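PDB 1E9R: conjugal transfer protein TRWB from Escherichia coli, which acts as the coupling protein of bacterial conjugation, a hexameric P-loop NTPase resembling ring helicases and F1-ATPase that is thought to drive DNA transfer. Local coordinates for residues V45-D50 with V407-N412; P53-V58 with D299-G304; L340-G345 with E354-S359; R19-V24 with E389-P394. All coordinates share one frame; numbering follows the deposited sequence.

Contact 1 of 4, residues V45-D50 with V407-N412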
loop_
_atom_site.group_PDB
_atom_site.type_symbol
_atom_site.label_atom_id
_atom_site.label_comp_id
_atom_site.label_asym_id
_atom_site.label_seq_id
_atom_site.Cartn_x
_atom_site.Cartn_y
_atom_site.Cartn_z
ATOM N N VAL B 45 10.491 -41.765 4.150
ATOM C CA VAL B 45 11.577 -41.394 5.049
ATOM C C VAL B 45 11.070 -41.333 6.477
ATOM O O VAL B 45 10.089 -40.652 6.759
ATOM C CB VAL B 45 12.180 -40.023 4.696
ATOM C CG1 VAL B 45 13.411 -39.779 5.550
ATOM C CG2 VAL B 45 12.525 -39.954 3.217
ATOM N N PRO B 46 11.729 -42.058 7.398
ATOM C CA PRO B 46 11.295 -42.042 8.798
ATOM C C PRO B 46 11.450 -40.650 9.396
ATOM O O PRO B 46 12.484 -39.994 9.254
ATOM C CB PRO B 46 12.196 -43.085 9.460
ATOM C CG PRO B 46 13.424 -43.043 8.642
ATOM C CD PRO B 46 12.893 -42.943 7.226
ATOM N N MET B 47 10.398 -40.206 10.066
ATOM C CA MET B 47 10.382 -38.895 10.663
ATOM C C MET B 47 11.021 -38.877 12.046
ATOM O O MET B 47 10.673 -39.673 12.914
ATOM C CB MET B 47 8.935 -38.403 10.722
ATOM C CG MET B 47 8.725 -37.125 11.503
ATOM S SD MET B 47 7.136 -36.385 11.104
ATOM C CE MET B 47 7.533 -34.647 11.353
ATOM N N PRO B 48 11.994 -37.978 12.256
ATOM C CA PRO B 48 12.649 -37.887 13.558
ATOM C C PRO B 48 11.562 -37.705 14.596
ATOM O O PRO B 48 10.713 -36.826 14.467
ATOM C CB PRO B 48 13.512 -36.647 13.419
ATOM C CG PRO B 48 13.904 -36.694 11.986
ATOM C CD PRO B 48 12.627 -37.073 11.284
ATOM N N ARG B 49 11.580 -38.549 15.613
ATOM C CA ARG B 49 10.590 -38.490 16.677
ATOM C C ARG B 49 10.438 -37.100 17.278
ATOM O O ARG B 49 9.325 -36.657 17.546
ATOM C CB ARG B 49 10.963 -39.477 17.784
ATOM C CG ARG B 49 10.489 -40.895 17.563
ATOM C CD ARG B 49 9.149 -41.072 18.211
ATOM N NE ARG B 49 8.856 -42.479 18.410
ATOM C CZ ARG B 49 7.882 -42.922 19.194
ATOM N NH1 ARG B 49 7.126 -42.048 19.847
ATOM N NH2 ARG B 49 7.666 -44.229 19.318
ATOM N N ASP B 50 11.560 -36.421 17.496
ATOM C CA ASP B 50 11.555 -35.090 18.093
ATOM C C ASP B 50 10.969 -34.036 17.154
ATOM O O ASP B 50 10.683 -32.911 17.568
ATOM C CB ASP B 50 12.982 -34.689 18.504
ATOM C CG ASP B 50 13.939 -34.582 17.309
ATOM O OD1 ASP B 50 13.710 -33.737 16.413
ATOM O OD2 ASP B 50 14.934 -35.343 17.261
ATOM N N VAL B 407 12.054 -33.482 1.026
ATOM C CA VAL B 407 11.802 -33.579 2.455
ATOM C C VAL B 407 12.861 -32.843 3.267
ATOM O O VAL B 407 14.051 -33.164 3.179
ATOM C CB VAL B 407 11.759 -35.059 2.905
ATOM C CG1 VAL B 407 11.421 -35.154 4.390
ATOM C CG2 VAL B 407 10.732 -35.814 2.070
ATOM N N GLY B 408 12.418 -31.860 4.053
ATOM C CA GLY B 408 13.322 -31.084 4.886
ATOM C C GLY B 408 12.859 -31.040 6.330
ATOM O O GLY B 408 12.099 -30.162 6.719
ATOM N N PHE B 409 13.319 -31.994 7.127
ATOM C CA PHE B 409 12.948 -32.061 8.533
ATOM C C PHE B 409 13.567 -30.917 9.312
ATOM O O PHE B 409 14.561 -30.338 8.885
ATOM C CB PHE B 409 13.385 -33.397 9.128
ATOM C CG PHE B 409 12.612 -34.573 8.600
ATOM C CD1 PHE B 409 11.233 -34.662 8.797
ATOM C CD2 PHE B 409 13.250 -35.595 7.909
ATOM C CE1 PHE B 409 10.500 -35.763 8.310
ATOM C CE2 PHE B 409 12.528 -36.699 7.418
ATOM C CZ PHE B 409 11.154 -36.781 7.620
ATOM N N ALA B 410 12.969 -30.604 10.458
ATOM C CA ALA B 410 13.433 -29.519 11.316
ATOM C C ALA B 410 14.856 -29.755 11.791
ATOM O O ALA B 410 15.344 -30.888 11.774
ATOM C CB ALA B 410 12.504 -29.377 12.512
ATOM N N GLY B 411 15.516 -28.680 12.212
ATOM C CA GLY B 411 16.875 -28.803 12.700
ATOM C C GLY B 411 17.940 -28.929 11.622
ATOM O O GLY B 411 17.734 -28.555 10.463
ATOM N N ASN B 412 19.083 -29.477 12.014
ATOM C CA ASN B 412 20.217 -29.630 11.118
ATOM C C ASN B 412 20.192 -30.950 10.359
ATOM O O ASN B 412 21.013 -31.833 10.587
ATOM C CB ASN B 412 21.499 -29.488 11.934
ATOM C CG ASN B 412 22.722 -29.414 11.074
ATOM O OD1 ASN B 412 22.719 -28.769 10.030
ATOM N ND2 ASN B 412 23.794 -30.063 11.513
#
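With CG beside its backbone N and anti to the carbonyl carbon (chi1 -69°), F409 sends its ring across to segment 45-50, where V45 turns CG1 to meet it by placing that methyl opposite its own N (chi1 -173°). The valine methyl arrives at the ring edge, in the plane, with V45 CG1 3.7 Å from F409 CE2. P48 instead lies over a face: its CD sits 3.5 Å from the centroid of the F409 ring and only 6° off the normal, a well-centred CH-pi contact. V407 CG1, two residues earlier at the end of strand 404-408, covers the opposite face, nearer the rim. M47 adds an oblique approach, its CG 3.9 Å from F409 CE1 and its CA 3.8 Å from F409 CZ. P46 O, which also comes near the ring, is hydrogen-bonded to T33 OG1. The contact packs segment 45-50 against the loop that follows strand 404-408, within the DNA-binding family domain. Its chemistry is that of dispersion around one buried aromatic ring, probably helped by the slight positive polarisation of proline CD hydrogens next to the amide nitrogen.

Contact 2 of 4, residues P53-V58 with D299-G304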
loop_
_atom_site.group_PDB
_atom_site.type_symbol
_atom_site.label_atom_id
_atom_site.label_comp_id
_atom_site.label_asym_id
_atom_site.label_seq_id
_atom_site.Cartn_x
_atom_site.Cartn_y
_atom_site.Cartn_z
ATOM N N PRO B 53 6.202 -33.426 17.150
ATOM C CA PRO B 53 5.431 -32.364 17.795
ATOM C C PRO B 53 5.818 -30.940 17.385
ATOM O O PRO B 53 5.317 -29.971 17.960
ATOM C CB PRO B 53 5.646 -32.645 19.276
ATOM C CG PRO B 53 7.036 -33.153 19.301
ATOM C CD PRO B 53 7.097 -34.081 18.120
ATOM N N ARG B 54 6.707 -30.817 16.397
ATOM C CA ARG B 54 7.117 -29.507 15.891
ATOM C C ARG B 54 6.433 -29.251 14.539
ATOM O O ARG B 54 6.699 -28.269 13.853
ATOM C CB ARG B 54 8.649 -29.400 15.797
ATOM C CG ARG B 54 9.309 -29.178 17.167
ATOM C CD ARG B 54 10.825 -28.870 17.090
ATOM N NE ARG B 54 11.633 -29.978 16.555
ATOM C CZ ARG B 54 12.960 -29.946 16.403
ATOM N NH1 ARG B 54 13.646 -28.860 16.743
ATOM N NH2 ARG B 54 13.609 -31.001 15.910
ATOM N N HIS B 55 5.548 -30.174 14.175
ATOM C CA HIS B 55 4.712 -30.076 12.984
ATOM C C HIS B 55 5.338 -30.134 11.602
ATOM O O HIS B 55 6.530 -29.885 11.425
ATOM C CB HIS B 55 3.837 -28.829 13.130
ATOM C CG HIS B 55 3.353 -28.621 14.531
ATOM N ND1 HIS B 55 2.632 -29.577 15.213
ATOM C CD2 HIS B 55 3.590 -27.625 15.417
ATOM C CE1 HIS B 55 2.452 -29.181 16.462
ATOM N NE2 HIS B 55 3.024 -28.000 16.612
ATOM N N LEU B 56 4.490 -30.459 10.628
ATOM C CA LEU B 56 4.886 -30.616 9.241
ATOM C C LEU B 56 3.960 -29.902 8.270
ATOM O O LEU B 56 2.736 -30.095 8.295
ATOM C CB LEU B 56 4.899 -32.102 8.882
ATOM C CG LEU B 56 5.333 -32.452 7.457
ATOM C CD1 LEU B 56 6.833 -32.234 7.328
ATOM C CD2 LEU B 56 4.995 -33.901 7.141
ATOM N N LEU B 57 4.556 -29.099 7.394
ATOM C CA LEU B 57 3.806 -28.367 6.385
ATOM C C LEU B 57 4.081 -29.007 5.026
ATOM O O LEU B 57 5.218 -29.072 4.595
ATOM C CB LEU B 57 4.233 -26.897 6.388
ATOM C CG LEU B 57 3.448 -25.961 5.467
ATOM C CD1 LEU B 57 1.967 -26.015 5.808
ATOM C CD2 LEU B 57 3.958 -24.550 5.630
ATOM N N VAL B 58 3.041 -29.504 4.364
ATOM C CA VAL B 58 3.194 -30.140 3.053
ATOM C C VAL B 58 2.726 -29.182 1.968
ATOM O O VAL B 58 1.534 -29.047 1.718
ATOM C CB VAL B 58 2.373 -31.437 2.960
ATOM C CG1 VAL B 58 2.596 -32.090 1.625
ATOM C CG2 VAL B 58 2.770 -32.372 4.076
ATOM N N ASP B 299 -1.827 -20.931 18.571
ATOM C CA ASP B 299 -1.411 -21.317 19.909
ATOM C C ASP B 299 -1.224 -22.829 20.014
ATOM O O ASP B 299 -0.343 -23.311 20.722
ATOM C CB ASP B 299 -2.437 -20.852 20.938
ATOM C CG ASP B 299 -2.589 -19.353 20.959
ATOM O OD1 ASP B 299 -1.558 -18.655 21.080
ATOM O OD2 ASP B 299 -3.743 -18.877 20.859
ATOM N N ALA B 300 -2.051 -23.579 19.297
ATOM C CA ALA B 300 -1.958 -25.023 19.339
ATOM C C ALA B 300 -0.654 -25.494 18.727
ATOM O O ALA B 300 -0.082 -26.474 19.189
ATOM C CB ALA B 300 -3.144 -25.654 18.612
ATOM N N LEU B 301 -0.183 -24.804 17.692
ATOM C CA LEU B 301 1.066 -25.177 17.020
ATOM C C LEU B 301 2.281 -24.812 17.850
ATOM O O LEU B 301 3.341 -25.411 17.723
ATOM C CB LEU B 301 1.172 -24.466 15.680
ATOM C CG LEU B 301 0.183 -24.949 14.628
ATOM C CD1 LEU B 301 0.177 -24.017 13.426
ATOM C CD2 LEU B 301 0.566 -26.357 14.223
ATOM N N THR B 302 2.090 -23.837 18.721
ATOM C CA THR B 302 3.139 -23.312 19.560
ATOM C C THR B 302 3.165 -23.805 20.999
ATOM O O THR B 302 4.235 -23.951 21.586
ATOM C CB THR B 302 3.020 -21.788 19.551
ATOM O OG1 THR B 302 3.528 -21.298 18.306
ATOM C CG2 THR B 302 3.748 -21.165 20.735
ATOM N N LYS B 303 1.996 -24.072 21.564
ATOM C CA LYS B 303 1.915 -24.471 22.954
ATOM C C LYS B 303 1.347 -25.855 23.189
ATOM O O LYS B 303 0.995 -26.191 24.325
ATOM C CB LYS B 303 1.061 -23.450 23.700
ATOM C CG LYS B 303 1.348 -22.022 23.299
ATOM C CD LYS B 303 0.403 -21.053 23.969
ATOM C CE LYS B 303 0.768 -19.616 23.616
ATOM N NZ LYS B 303 -0.115 -18.632 24.326
ATOM N N GLY B 304 1.271 -26.666 22.137
ATOM C CA GLY B 304 0.692 -27.990 22.294
ATOM C C GLY B 304 1.613 -29.183 22.441
ATOM O O GLY B 304 1.143 -30.322 22.368
HETATM O O HOH W 1 2.316 -27.708 19.594
#
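H55 and L301 supply most of the surface buried here. The imidazole extends from the loop just before strand 56-59 and lies against the C-terminal part of helix 297-303; its CG sits beside the backbone N and anti to the carbonyl carbon (chi1 -38°), which turns the ring toward the helix. L301 CD2 rests over one face, 3.6 Å from the H55 centroid and 16° off its normal, a CH-pi contact. On the opposite face the backbone oxygen P53 O stands 3.2 Å above the plane of the H55 ring, so the imidazole is sandwiched between a methyl group and a carbonyl. Its edge is polar: H55 NE2 donates to L301 O at 2.8 Å, but the N-H...O angle of 129° makes this a weak, bent bond. Water 1 also lies at that edge, hydrogen-bonded to H55 NE2 at 3.1 Å; it gives a hydrogen to A300 O at 2.7 Å and accepts a weak bond from G304 N, so it bridges the imidazole to two backbone groups. The other ring nitrogen, H55 ND1, accepts a hydrogen bond from V311 N of the neighbouring strand 309-315. Since a backbone amide can only donate, ND1 should lack a proton, consistent with a neutral histidine protonated at NE2, whose flip is fixed by a strand amide on one side and a helix carbonyl on the other.

Contact 3 of 4, residues L340-G345 with E354-S359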
loop_
_atom_site.group_PDB
_atom_site.type_symbol
_atom_site.label_atom_id
_atom_site.label_comp_id
_atom_site.label_asym_id
_atom_site.label_seq_id
_atom_site.Cartn_x
_atom_site.Cartn_y
_atom_site.Cartn_z
ATOM N N LEU B 340 9.288 -29.214 6.699
ATOM C CA LEU B 340 8.653 -28.861 5.432
ATOM C C LEU B 340 8.812 -29.897 4.316
ATOM O O LEU B 340 9.818 -30.602 4.240
ATOM C CB LEU B 340 9.230 -27.525 4.947
ATOM C CG LEU B 340 9.025 -27.100 3.487
ATOM C CD1 LEU B 340 7.594 -26.654 3.268
ATOM C CD2 LEU B 340 9.981 -25.971 3.147
ATOM N N VAL B 341 7.800 -29.985 3.458
ATOM C CA VAL B 341 7.842 -30.866 2.303
ATOM C C VAL B 341 7.394 -30.016 1.120
ATOM O O VAL B 341 6.350 -29.361 1.173
ATOM C CB VAL B 341 6.890 -32.076 2.426
ATOM C CG1 VAL B 341 6.999 -32.931 1.172
ATOM C CG2 VAL B 341 7.248 -32.911 3.647
ATOM N N VAL B 342 8.202 -30.011 0.065
ATOM C CA VAL B 342 7.911 -29.250 -1.138
ATOM C C VAL B 342 7.608 -30.210 -2.282
ATOM O O VAL B 342 8.484 -30.952 -2.704
ATOM C CB VAL B 342 9.116 -28.361 -1.527
ATOM C CG1 VAL B 342 8.871 -27.698 -2.867
ATOM C CG2 VAL B 342 9.359 -27.311 -0.450
ATOM N N LEU B 343 6.365 -30.207 -2.765
ATOM C CA LEU B 343 5.960 -31.076 -3.874
ATOM C C LEU B 343 5.993 -30.284 -5.170
ATOM O O LEU B 343 5.579 -30.766 -6.232
ATOM C CB LEU B 343 4.552 -31.619 -3.646
ATOM C CG LEU B 343 4.444 -32.829 -2.723
ATOM C CD1 LEU B 343 5.207 -32.576 -1.453
ATOM C CD2 LEU B 343 2.993 -33.101 -2.408
ATOM N N GLY B 344 6.478 -29.050 -5.067
ATOM C CA GLY B 344 6.591 -28.190 -6.231
ATOM C C GLY B 344 5.334 -27.529 -6.772
ATOM O O GLY B 344 4.274 -28.159 -6.900
ATOM N N GLY B 345 5.474 -26.241 -7.094
ATOM C CA GLY B 345 4.369 -25.474 -7.653
ATOM C C GLY B 345 4.149 -25.751 -9.144
ATOM O O GLY B 345 4.741 -26.675 -9.728
ATOM N N GLU B 354 9.833 -19.746 -6.767
ATOM C CA GLU B 354 10.963 -19.000 -6.236
ATOM C C GLU B 354 10.928 -19.077 -4.705
ATOM O O GLU B 354 11.947 -19.207 -4.050
ATOM C CB GLU B 354 10.879 -17.550 -6.689
ATOM C CG GLU B 354 11.711 -16.608 -5.839
ATOM C CD GLU B 354 13.197 -16.874 -5.935
ATOM O OE1 GLU B 354 13.636 -17.558 -6.888
ATOM O OE2 GLU B 354 13.926 -16.379 -5.050
ATOM N N ASP B 355 9.731 -18.991 -4.153
ATOM C CA ASP B 355 9.493 -19.064 -2.712
ATOM C C ASP B 355 9.978 -20.428 -2.194
ATOM O O ASP B 355 10.721 -20.514 -1.213
ATOM C CB ASP B 355 7.972 -18.880 -2.475
ATOM C CG ASP B 355 7.569 -18.853 -0.997
ATOM O OD1 ASP B 355 8.439 -18.870 -0.097
ATOM O OD2 ASP B 355 6.346 -18.810 -0.746
ATOM N N MET B 356 9.548 -21.490 -2.871
ATOM C CA MET B 356 9.926 -22.843 -2.497
ATOM C C MET B 356 11.436 -23.049 -2.656
ATOM O O MET B 356 12.080 -23.665 -1.805
ATOM C CB MET B 356 9.127 -23.852 -3.336
ATOM C CG MET B 356 7.651 -23.932 -2.933
ATOM S SD MET B 356 7.397 -24.347 -1.121
ATOM C CE MET B 356 7.577 -22.690 -0.231
ATOM N N SER B 357 11.997 -22.521 -3.737
ATOM C CA SER B 357 13.432 -22.621 -3.976
ATOM C C SER B 357 14.190 -21.958 -2.828
ATOM O O SER B 357 15.109 -22.545 -2.248
ATOM C CB SER B 357 13.792 -21.927 -5.289
ATOM O OG SER B 357 15.197 -21.771 -5.414
ATOM N N LEU B 358 13.797 -20.726 -2.509
ATOM C CA LEU B 358 14.420 -19.966 -1.430
ATOM C C LEU B 358 14.280 -20.713 -0.106
ATOM O O LEU B 358 15.234 -20.789 0.660
ATOM C CB LEU B 358 13.757 -18.592 -1.305
ATOM C CG LEU B 358 14.512 -17.375 -0.745
ATOM C CD1 LEU B 358 13.596 -16.607 0.187
ATOM C CD2 LEU B 358 15.763 -17.783 -0.019
ATOM N N SER B 359 13.091 -21.256 0.163
ATOM C CA SER B 359 12.840 -21.998 1.402
ATOM C C SER B 359 13.812 -23.166 1.547
ATOM O O SER B 359 14.314 -23.430 2.646
ATOM C CB SER B 359 11.406 -22.539 1.437
ATOM O OG SER B 359 10.443 -21.496 1.493
#
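M356 reaches from helix 350-360 toward V342 on strand 339-342, and its atoms meet the valine one after another. CB comes first, 3.9 Å from V342 CG1, and M356 CG follows at a similar distance from the same methyl. There the chain bends (chi2 -56°), carrying the sulfur past the valine so that M356 SD touches the other branch, V342 CG2, at 3.6 Å. A second bend (chi3 83°) turns the terminal methyl back over its own helix, where M356 CE lies 3.5 Å from S359 OG. The methionine therefore lies folded between helix and strand, with its sulfur and methylenes against the valine methyls. One turn further along, the contact is lighter: S359 CB meets L340 CD2 at 4.1 Å. The serine hydroxyl turns back to its own helix and donates to D355 O at 2.9 Å, from 41° out of the carbonyl plane, while S359 N reaches the same oxygen from the opposite face. Two donors thus grip D355 O, and the hydroxyl has its partner within the helix although CB faces the strand. Strand 339-342 runs between strands 56-59 and 404-408 in the central sheet, and helix 350-360 packs against it; M356 also touches N59 of strand 56-59 and I397 of helix 394-398, while L340 and S359 reach T348 and P350, respectively, of a neighbouring subunit.

Contact 4 of 4, residues R19-V24 with E389-P394; sequences RGTRIV and ERVVMP
This contact joins two sheets: segment 19-24 passes from the small antiparallel sheet, where strand 16-18 pairs with 362-368, to the edge strand 23-24 of the large mixed sheet, and segment 389-394 leaves the antiparallel sheet at the end of strand 384-390. V391, just past that strand, inserts its forked side chain between T21 and I23, one branch for each. Its CG2 packs on the threonine, 3.6 Å from T21 CB and 3.7 Å from T21 CG2. Its CG1, held opposite the backbone N (chi1 171°), meets the isoleucine near its base, with V391 CG1 3.6 Å from I23 CB; these two side chains run past each other in opposite directions. I415 of strand 415-419 touches T21, I23 and V391 alike, extending the apolar patch onto the large sheet. The polar end of T21 looks to a different partner, its OG1 being hydrogen-bonded to L360 O. Nearby, R19 forms a salt bridge with E396 of a neighbouring subunit, which places the junction beside a subunit interface. The shortest approach pairs a methyl with a backbone carbonyl: V391 CG2 stands 3.4 Å from T21 O.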
loop_
_atom_site.group_PDB
_atom_site.type_symbol
_atom_site.label_atom_id
_atom_site.label_comp_id
_atom_site.label_asym_id
_atom_site.label_seq_id
_atom_site.Cartn_x
_atom_site.Cartn_y
_atom_site.Cartn_z
ATOM N N ARG B 19 28.955 -24.310 3.540
ATOM C CA ARG B 19 27.859 -23.988 4.453
ATOM C C ARG B 19 26.513 -23.933 3.747
ATOM O O ARG B 19 26.444 -23.912 2.518
ATOM C CB ARG B 19 28.135 -22.638 5.138
ATOM C CG ARG B 19 29.178 -21.797 4.416
ATOM C CD ARG B 19 28.706 -20.412 4.006
ATOM N NE ARG B 19 28.546 -19.491 5.124
ATOM C CZ ARG B 19 28.785 -18.178 5.069
ATOM N NH1 ARG B 19 29.212 -17.604 3.948
ATOM N NH2 ARG B 19 28.571 -17.428 6.140
ATOM N N GLY B 20 25.440 -23.906 4.530
ATOM C CA GLY B 20 24.114 -23.838 3.945
ATOM C C GLY B 20 23.328 -25.140 3.969
ATOM O O GLY B 20 23.480 -25.970 4.877
ATOM N N THR B 21 22.482 -25.315 2.960
ATOM C CA THR B 21 21.643 -26.497 2.840
ATOM C C THR B 21 22.367 -27.677 2.206
ATOM O O THR B 21 22.987 -27.553 1.148
ATOM C CB THR B 21 20.374 -26.196 2.000
ATOM O OG1 THR B 21 19.527 -25.301 2.727
ATOM C CG2 THR B 21 19.605 -27.479 1.691
ATOM N N ARG B 22 22.279 -28.829 2.860
ATOM C CA ARG B 22 22.910 -30.031 2.350
ATOM C C ARG B 22 21.834 -30.879 1.709
ATOM O O ARG B 22 20.760 -31.043 2.271
ATOM C CB ARG B 22 23.552 -30.817 3.489
ATOM C CG ARG B 22 24.704 -30.108 4.180
ATOM C CD ARG B 22 25.098 -30.842 5.445
ATOM N NE ARG B 22 24.032 -30.830 6.449
ATOM C CZ ARG B 22 23.987 -31.644 7.502
ATOM N NH1 ARG B 22 24.944 -32.545 7.691
ATOM N NH2 ARG B 22 22.997 -31.552 8.377
ATOM N N ILE B 23 22.094 -31.393 0.516
ATOM C CA ILE B 23 21.114 -32.261 -0.111
ATOM C C ILE B 23 21.772 -33.626 -0.158
ATOM O O ILE B 23 22.940 -33.764 -0.509
ATOM C CB ILE B 23 20.694 -31.783 -1.520
ATOM C CG1 ILE B 23 19.612 -32.725 -2.068
ATOM C CG2 ILE B 23 21.899 -31.675 -2.429
ATOM C CD1 ILE B 23 18.970 -32.272 -3.373
ATOM N N VAL B 24 21.005 -34.631 0.229
ATOM C CA VAL B 24 21.484 -35.994 0.316
ATOM C C VAL B 24 20.530 -36.878 -0.483
ATOM O O VAL B 24 19.487 -36.408 -0.943
ATOM C CB VAL B 24 21.544 -36.369 1.830
ATOM C CG1 VAL B 24 20.585 -37.477 2.177
ATOM C CG2 VAL B 24 22.936 -36.697 2.211
ATOM N N GLU B 389 24.827 -20.761 -4.311
ATOM C CA GLU B 389 23.766 -21.135 -5.240
ATOM C C GLU B 389 22.622 -21.882 -4.572
ATOM O O GLU B 389 22.776 -22.425 -3.479
ATOM C CB GLU B 389 24.338 -21.998 -6.375
ATOM C CG GLU B 389 25.427 -22.967 -5.938
ATOM C CD GLU B 389 25.903 -23.873 -7.063
ATOM O OE1 GLU B 389 26.110 -23.373 -8.196
ATOM O OE2 GLU B 389 26.081 -25.089 -6.803
ATOM N N ARG B 390 21.474 -21.898 -5.248
ATOM C CA ARG B 390 20.290 -22.590 -4.754
ATOM C C ARG B 390 20.516 -24.078 -4.883
ATOM O O ARG B 390 20.924 -24.563 -5.935
ATOM C CB ARG B 390 19.039 -22.233 -5.573
ATOM C CG ARG B 390 18.511 -20.824 -5.395
ATOM C CD ARG B 390 18.055 -20.554 -3.965
ATOM N NE ARG B 390 17.756 -19.138 -3.773
ATOM C CZ ARG B 390 16.708 -18.510 -4.305
ATOM N NH1 ARG B 390 15.826 -19.163 -5.063
ATOM N NH2 ARG B 390 16.555 -17.209 -4.103
ATOM N N VAL B 391 20.259 -24.810 -3.815
ATOM C CA VAL B 391 20.405 -26.248 -3.869
ATOM C C VAL B 391 19.398 -26.743 -4.917
ATOM O O VAL B 391 19.694 -27.628 -5.726
ATOM C CB VAL B 391 20.116 -26.857 -2.482
ATOM C CG1 VAL B 391 20.055 -28.377 -2.555
ATOM C CG2 VAL B 391 21.204 -26.415 -1.506
ATOM N N VAL B 392 18.213 -26.136 -4.910
ATOM C CA VAL B 392 17.147 -26.475 -5.853
ATOM C C VAL B 392 16.702 -25.197 -6.547
ATOM O O VAL B 392 16.274 -24.256 -5.881
ATOM C CB VAL B 392 15.916 -27.066 -5.134
ATOM C CG1 VAL B 392 14.861 -27.453 -6.159
ATOM C CG2 VAL B 392 16.323 -28.261 -4.286
ATOM N N MET B 393 16.809 -25.164 -7.872
ATOM C CA MET B 393 16.418 -23.997 -8.663
ATOM C C MET B 393 14.910 -23.884 -8.790
ATOM O O MET B 393 14.202 -24.886 -8.772
ATOM C CB MET B 393 16.998 -24.088 -10.073
ATOM C CG MET B 393 18.317 -23.391 -10.284
ATOM S SD MET B 393 18.919 -23.696 -11.958
ATOM C CE MET B 393 18.080 -22.417 -12.918
ATOM N N PRO B 394 14.390 -22.655 -8.913
ATOM C CA PRO B 394 12.941 -22.509 -9.048
ATOM C C PRO B 394 12.454 -23.334 -10.242
ATOM O O PRO B 394 11.394 -23.958 -10.183
ATOM C CB PRO B 394 12.775 -21.012 -9.265
ATOM C CG PRO B 394 13.876 -20.446 -8.411
ATOM C CD PRO B 394 15.039 -21.341 -8.761
#

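In the fold
All four contacts reach the central mixed sheet. Strand 339-342 of contact 3 lies between strand 404-408 of contact 1 and strand 56-59 of contact 2: L340 O is 2.9 Å from G408 N, and V341 N is 3.0 Å from L57 O. Contacts 3 and 4 have centres about 12 Å apart and meet through S357 OG, 2.7 Å from both R390 NH1 and V392 O. Contacts 2 and 4 lie farthest apart, about 25 Å between centres, and do not touch. The probable P-loop, whose backbone amides appear to hold the sulfate, follows strand 56-59 of contact 2; the V342 side chain of contact 3 lies near it without touching.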